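Putative uncharacterized protein (Ustilago maydis, PDB 4GNX) is a subunit of replication protein A, which binds single-stranded DNA, probably through several OB-fold domains, one of them carrying a zinc site. Local coordinates at residues E314-K319 / E331-S336; V320-D323 / N327-C330. All coordinates share one frame; numbering follows the deposited sequence.

In the fold
Both contacts belong to one zinc-bearing insertion that follows strand 290-310 of the third OB domain, and their centres lie about 9 Å apart. Contact 1 closes the outer loop around the metal with Cys316 and Cys333. Contact 2, the hairpin between 320-323 and 327-330, falls within that loop and supplies Cys330; Cys311 completes the four ligands. Segment 331-336 ties the two together: Arg335 O probably accepts a hydrogen bond from Cys330 N at 3.0 Å, and Asp334 OD1 forms a salt bridge with Arg329 NH2 at 2.5 Å. The DNA runs past 317-319 in contact 1, whereas the nearest atom of contact 2 is about 5 Å from it.

Contact 1 of 2, residues E314-K319 / E331-S336; sequences EGCNKK and EKCDRS. With ZN (zinc ion), chain I; nucleotides of chain G.
In the Cys4 zinc site of the OB domain, Cys316 and Cys333 meet through the metal they share. Cys316 SG and Cys333 SG each lie 2.3 Å from the zinc ion, while Cys311 and Cys330 fill the other two positions. From Cys316 SG to Cys333 SG is 4.4 Å. Cys333 is also modelled in a disulfide with Cys311, doubtful between two metal ligands. A type I turn from Glu331 to Asp334 presents the second thiolate to the zinc. Besides the metal, the direct packing is slight: Lys332, bent at chi2 (-125°), lays its CD 3.7 Å from Cys316 SG.

Beyond Cys316 the backbone follows the DNA phosphates. Lys319 reaches out with a fully extended chain, and its NZ donates to DT15 OP1 of chain G at 2.6 Å and to DT14 O3' of chain G at 3.2 Å, gripping the link between the two nucleotides. Lys319 N adds a weak bond to DT14 OP1 of chain G at 3.5 Å. The bent chain of Lys318 passes the same phosphate oxygen. A Cys4 cluster beside a small three-stranded sheet is typical of a zinc ribbon, as in the C-terminal OB domain of RPA70.

Contact 2 of 2, residues V320-D323 / N327-C330; sequences VNLD and NWRC. With ZN (zinc ion), chain I.
Asn321 and Arg329 are the hydrogen-bonded pair of a short antiparallel beta hairpin, the first two strands of the three-stranded sheet of the zinc ribbon, with Asn321 N to Arg329 O at 3.1 Å and Arg329 N to Asn321 O at 2.6 Å. Leu322 and Trp328 follow as the non-hydrogen-bonded pair, and Asp323 N closes the end of the hairpin by donating to Asn327 O at 2.6 Å.

The apolar contacts centre on the indole of Trp328. Leu322 CD2 sits over it, 3.8 Å from the centroid of the five-membered ring and 19° off its normal, which makes a CH-pi contact. Val320 approaches the six-membered ring obliquely, its CG2 3.7 Å from Trp328 CE3, the two side chains crossing at about a right angle. Its other methyl, CG1, packs on CB of Cys330, whose SG turns to the zinc ion; one valine thus bridges the indole and the metal site.

At the turn the polar side chains take part too, whereas the guanidinium of Arg329 goes to salt bridges with Asp334 and Glu331. Asp323 CG stands between the backbone N and the carbonyl carbon (chi1 63°), which sets the carboxylate alongside the Asn327 side chain. Its OD2 is taken by Ser336 OG, while Asp323 OD1 receives Asn327 N at 2.7 Å from above the carboxylate plane.

Contact 1 of 2, residues E314-K319 / E331-S336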
loop_
_atom_site.group_PDB
_atom_site.type_symbol
_atom_site.label_atom_id
_atom_site.label_comp_id
_atom_site.label_asym_id
_atom_site.label_seq_id
_atom_site.Cartn_x
_atom_site.Cartn_y
_atom_site.Cartn_z
ATOM N N GLU C 314 30.056 23.128 17.621
ATOM C CA GLU C 314 30.135 21.898 16.845
ATOM C C GLU C 314 29.562 20.743 17.668
ATOM O O GLU C 314 29.943 20.548 18.830
ATOM C CB GLU C 314 31.595 21.625 16.432
ATOM C CG GLU C 314 31.878 20.242 15.847
ATOM C CD GLU C 314 31.071 19.928 14.594
ATOM O OE1 GLU C 314 30.552 20.870 13.948
ATOM O OE2 GLU C 314 30.956 18.728 14.249
ATOM N N GLY C 315 28.626 20.010 17.073
ATOM C CA GLY C 315 28.037 18.844 17.720
ATOM C C GLY C 315 26.922 19.147 18.705
ATOM O O GLY C 315 26.090 18.272 18.973
ATOM N N CYS C 316 26.896 20.379 19.229
ATOM C CA CYS C 316 25.924 20.808 20.260
ATOM C C CYS C 316 24.675 21.516 19.695
ATOM O O CYS C 316 24.775 22.363 18.790
ATOM C CB CYS C 316 26.615 21.680 21.320
ATOM S SG CYS C 316 25.606 22.136 22.755
ATOM N N ASN C 317 23.511 21.158 20.250
ATOM C CA ASN C 317 22.211 21.653 19.775
ATOM C C ASN C 317 21.304 22.256 20.849
ATOM O O ASN C 317 20.199 22.703 20.535
ATOM C CB ASN C 317 21.412 20.533 19.095
ATOM C CG ASN C 317 22.159 19.867 17.961
ATOM O OD1 ASN C 317 23.078 20.441 17.366
ATOM N ND2 ASN C 317 21.755 18.638 17.646
ATOM N N LYS C 318 21.743 22.241 22.107
ATOM C CA LYS C 318 20.938 22.758 23.221
ATOM C C LYS C 318 20.432 24.179 22.914
ATOM O O LYS C 318 21.055 24.906 22.151
ATOM C CB LYS C 318 21.741 22.685 24.537
ATOM C CG LYS C 318 21.163 23.458 25.724
ATOM C CD LYS C 318 19.806 22.937 26.220
ATOM C CE LYS C 318 18.902 24.067 26.726
ATOM N NZ LYS C 318 17.818 23.623 27.653
ATOM N N LYS C 319 19.282 24.551 23.470
ATOM C CA LYS C 319 18.750 25.912 23.325
ATOM C C LYS C 319 19.604 26.943 24.064
ATOM O O LYS C 319 20.033 26.709 25.200
ATOM C CB LYS C 319 17.305 25.993 23.835
ATOM C CG LYS C 319 16.611 27.312 23.512
ATOM C CD LYS C 319 15.258 27.452 24.173
ATOM C CE LYS C 319 14.723 28.852 23.950
ATOM N NZ LYS C 319 13.249 28.891 24.152
ATOM N N GLU C 331 24.365 26.913 28.121
ATOM C CA GLU C 331 24.715 26.405 29.457
ATOM C C GLU C 331 25.787 25.318 29.379
ATOM O O GLU C 331 26.881 25.484 29.917
ATOM C CB GLU C 331 23.481 25.871 30.211
ATOM C CG GLU C 331 22.463 26.913 30.649
ATOM C CD GLU C 331 23.108 28.146 31.244
ATOM O OE1 GLU C 331 23.549 29.022 30.469
ATOM O OE2 GLU C 331 23.167 28.243 32.486
ATOM N N LYS C 332 25.448 24.221 28.695
ATOM C CA LYS C 332 26.303 23.038 28.559
ATOM C C LYS C 332 27.725 23.407 28.178
ATOM O O LYS C 332 28.689 23.001 28.860
ATOM C CB LYS C 332 25.740 22.066 27.505
ATOM C CG LYS C 332 26.551 20.782 27.321
ATOM C CD LYS C 332 26.950 20.578 25.863
ATOM C CE LYS C 332 27.332 19.136 25.557
ATOM N NZ LYS C 332 26.150 18.231 25.473
ATOM N N CYS C 333 27.862 24.152 27.081
ATOM C CA CYS C 333 29.192 24.520 26.624
ATOM C C CYS C 333 29.670 25.862 27.203
ATOM O O CYS C 333 30.778 26.316 26.901
ATOM C CB CYS C 333 29.362 24.371 25.100
ATOM S SG CYS C 333 28.296 25.356 24.050
ATOM N N ASP C 334 28.846 26.457 28.070
ATOM C CA ASP C 334 29.273 27.558 28.944
ATOM C C ASP C 334 30.050 28.623 28.156
ATOM O O ASP C 334 31.266 28.737 28.274
ATOM C CB ASP C 334 30.086 26.996 30.120
ATOM C CG ASP C 334 30.477 28.055 31.152
ATOM O OD1 ASP C 334 30.152 29.250 30.976
ATOM O OD2 ASP C 334 31.132 27.682 32.155
ATOM N N ARG C 335 29.322 29.388 27.343
ATOM C CA ARG C 335 29.906 30.379 26.439
ATOM C C ARG C 335 28.789 31.173 25.751
ATOM O O ARG C 335 27.607 30.929 26.002
ATOM C CB ARG C 335 30.788 29.693 25.393
ATOM C CG ARG C 335 31.756 30.627 24.703
ATOM C CD ARG C 335 32.191 30.087 23.354
ATOM N NE ARG C 335 33.186 30.998 22.807
ATOM C CZ ARG C 335 32.967 31.848 21.812
ATOM N NH1 ARG C 335 31.788 31.885 21.210
ATOM N NH2 ARG C 335 33.946 32.650 21.405
ATOM N N SER C 336 29.181 32.117 24.891
ATOM C CA SER C 336 28.256 33.007 24.200
ATOM C C SER C 336 28.707 33.343 22.787
ATOM O O SER C 336 29.898 33.470 22.524
ATOM C CB SER C 336 28.029 34.304 24.983
ATOM O OG SER C 336 27.325 34.065 26.187
HETATM ZN ZN ZN I . 26.296 24.220 23.588
ATOM P P DT G 13 21.117 18.344 22.597
ATOM O OP1 DT G 13 21.549 19.686 22.149
ATOM O OP2 DT G 13 21.691 17.791 23.854
ATOM O "O5'" DT G 13 19.524 18.320 22.696
ATOM C "C5'" DT G 13 18.754 19.482 23.077
ATOM C "C4'" DT G 13 17.915 19.974 21.918
ATOM O "O4'" DT G 13 18.126 19.147 20.760
ATOM C "C3'" DT G 13 16.407 19.948 22.140
ATOM O "O3'" DT G 13 15.974 21.234 22.568
ATOM C "C2'" DT G 13 15.838 19.763 20.743
ATOM C "C1'" DT G 13 17.001 19.258 19.898
ATOM N N1 DT G 13 16.763 17.936 19.309
ATOM C C2 DT G 13 17.148 17.704 18.006
ATOM O O2 DT G 13 17.662 18.558 17.299
ATOM N N3 DT G 13 16.900 16.429 17.556
ATOM C C4 DT G 13 16.324 15.390 18.264
ATOM O O4 DT G 13 16.162 14.298 17.723
ATOM C C5 DT G 13 15.947 15.706 19.627
ATOM C C7 DT G 13 15.316 14.646 20.473
ATOM C C6 DT G 13 16.186 16.945 20.074
ATOM P P DT G 14 15.757 21.520 24.109
ATOM O OP1 DT G 14 17.024 22.127 24.599
ATOM O OP2 DT G 14 15.201 20.316 24.778
ATOM O "O5'" DT G 14 14.600 22.602 23.965
ATOM C "C5'" DT G 14 14.609 23.530 22.869
ATOM C "C4'" DT G 14 13.375 24.396 22.934
ATOM O "O4'" DT G 14 12.339 23.780 22.139
ATOM C "C3'" DT G 14 12.797 24.557 24.338
ATOM O "O3'" DT G 14 12.290 25.869 24.586
ATOM C "C2'" DT G 14 11.685 23.527 24.398
ATOM C "C1'" DT G 14 11.255 23.351 22.952
ATOM N N1 DT G 14 10.963 21.945 22.616
ATOM C C2 DT G 14 9.684 21.623 22.219
ATOM O O2 DT G 14 8.792 22.449 22.104
ATOM N N3 DT G 14 9.488 20.288 21.951
ATOM C C4 DT G 14 10.421 19.271 22.045
ATOM O O4 DT G 14 10.100 18.119 21.768
ATOM C C5 DT G 14 11.741 19.681 22.476
ATOM C C7 DT G 14 12.817 18.650 22.613
ATOM C C6 DT G 14 11.941 20.979 22.738
ATOM P P DT G 15 12.023 26.269 26.118
ATOM O OP1 DT G 15 12.624 27.610 26.340
ATOM O OP2 DT G 15 12.431 25.145 27.007
ATOM O "O5'" DT G 15 10.433 26.404 26.129
ATOM C "C5'" DT G 15 9.589 25.382 26.700
ATOM C "C4'" DT G 15 8.295 25.260 25.925
ATOM O "O4'" DT G 15 8.360 24.098 25.062
ATOM C "C3'" DT G 15 7.050 25.061 26.792
ATOM O "O3'" DT G 15 5.890 25.660 26.193
ATOM C "C2'" DT G 15 6.906 23.551 26.825
ATOM C "C1'" DT G 15 7.344 23.167 25.423
ATOM N N1 DT G 15 7.903 21.805 25.303
ATOM C C2 DT G 15 7.199 20.878 24.568
ATOM O O2 DT G 15 6.142 21.132 24.011
ATOM N N3 DT G 15 7.782 19.636 24.502
ATOM C C4 DT G 15 8.966 19.237 25.093
ATOM O O4 DT G 15 9.363 18.084 24.949
ATOM C C5 DT G 15 9.651 20.260 25.853
ATOM C C7 DT G 15 10.944 19.923 26.528
ATOM C C6 DT G 15 9.092 21.476 25.921
#

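Contact 2 of 2, residues V320-D323 / N327-C330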
loop_
_atom_site.group_PDB
_atom_site.type_symbol
_atom_site.label_atom_id
_atom_site.label_comp_id
_atom_site.label_asym_id
_atom_site.label_seq_id
_atom_site.Cartn_x
_atom_site.Cartn_y
_atom_site.Cartn_z
ATOM N N VAL C 320 19.842 28.078 23.408
ATOM C CA VAL C 320 20.563 29.217 24.000
ATOM C C VAL C 320 19.612 30.374 24.366
ATOM O O VAL C 320 18.490 30.426 23.879
ATOM C CB VAL C 320 21.708 29.728 23.078
ATOM C CG1 VAL C 320 22.779 28.663 22.919
ATOM C CG2 VAL C 320 21.186 30.186 21.714
ATOM N N ASN C 321 20.060 31.290 25.225
ATOM C CA ASN C 321 19.286 32.487 25.562
ATOM C C ASN C 321 20.155 33.711 25.646
ATOM O O ASN C 321 21.363 33.615 25.866
ATOM C CB ASN C 321 18.545 32.312 26.874
ATOM C CG ASN C 321 17.577 31.158 26.830
ATOM O OD1 ASN C 321 16.469 31.262 26.276
ATOM N ND2 ASN C 321 17.992 30.033 27.393
ATOM N N LEU C 322 19.527 34.865 25.456
ATOM C CA LEU C 322 20.185 36.148 25.616
ATOM C C LEU C 322 20.722 36.301 27.029
ATOM O O LEU C 322 19.983 36.068 27.989
ATOM C CB LEU C 322 19.199 37.268 25.336
ATOM C CG LEU C 322 18.921 37.486 23.859
ATOM C CD1 LEU C 322 17.851 38.553 23.720
ATOM C CD2 LEU C 322 20.205 37.881 23.142
ATOM N N ASP C 323 22.003 36.676 27.147
ATOM C CA ASP C 323 22.637 36.957 28.441
ATOM C C ASP C 323 22.523 38.454 28.780
ATOM O O ASP C 323 21.726 39.162 28.171
ATOM C CB ASP C 323 24.092 36.469 28.455
ATOM C CG ASP C 323 24.971 37.187 27.448
ATOM O OD1 ASP C 323 24.606 38.291 26.998
ATOM O OD2 ASP C 323 26.049 36.652 27.118
ATOM N N ASN C 327 24.194 38.803 24.424
ATOM C CA ASN C 327 24.737 37.740 23.620
ATOM C C ASN C 327 23.951 36.478 23.862
ATOM O O ASN C 327 23.229 36.386 24.846
ATOM C CB ASN C 327 26.208 37.547 23.960
ATOM C CG ASN C 327 27.064 38.666 23.416
ATOM O OD1 ASN C 327 26.832 39.124 22.287
ATOM N ND2 ASN C 327 28.051 39.129 24.212
ATOM N N TRP C 328 24.083 35.516 22.961
ATOM C CA TRP C 328 23.421 34.232 23.135
ATOM C C TRP C 328 24.259 33.265 23.928
ATOM O O TRP C 328 25.314 32.833 23.454
ATOM C CB TRP C 328 23.028 33.661 21.782
ATOM C CG TRP C 328 21.947 34.495 21.152
ATOM C CD1 TRP C 328 22.095 35.549 20.262
ATOM C CD2 TRP C 328 20.514 34.401 21.392
ATOM N NE1 TRP C 328 20.886 36.079 19.928
ATOM C CE2 TRP C 328 19.896 35.437 20.572
ATOM C CE3 TRP C 328 19.707 33.569 22.152
ATOM C CZ2 TRP C 328 18.526 35.623 20.536
ATOM C CZ3 TRP C 328 18.330 33.769 22.107
ATOM C CH2 TRP C 328 17.757 34.773 21.315
ATOM N N ARG C 329 23.794 32.921 25.139
ATOM C CA ARG C 329 24.516 31.992 26.021
ATOM C C ARG C 329 24.021 30.523 26.008
ATOM O O ARG C 329 22.816 30.263 26.162
ATOM C CB ARG C 329 24.585 32.528 27.464
ATOM C CG ARG C 329 25.262 31.560 28.431
ATOM C CD ARG C 329 25.897 32.229 29.640
ATOM N NE ARG C 329 26.942 31.370 30.230
ATOM C CZ ARG C 329 26.740 30.461 31.189
ATOM N NH1 ARG C 329 25.530 30.272 31.709
ATOM N NH2 ARG C 329 27.751 29.733 31.636
ATOM N N CYS C 330 24.971 29.588 25.843
ATOM C CA CYS C 330 24.741 28.154 26.061
ATOM C C CYS C 330 25.162 27.758 27.470
ATOM O O CYS C 330 26.204 28.204 27.953
ATOM C CB CYS C 330 25.521 27.295 25.051
ATOM S SG CYS C 330 25.216 25.510 25.229
HETATM ZN ZN ZN I . 26.296 24.220 23.588
#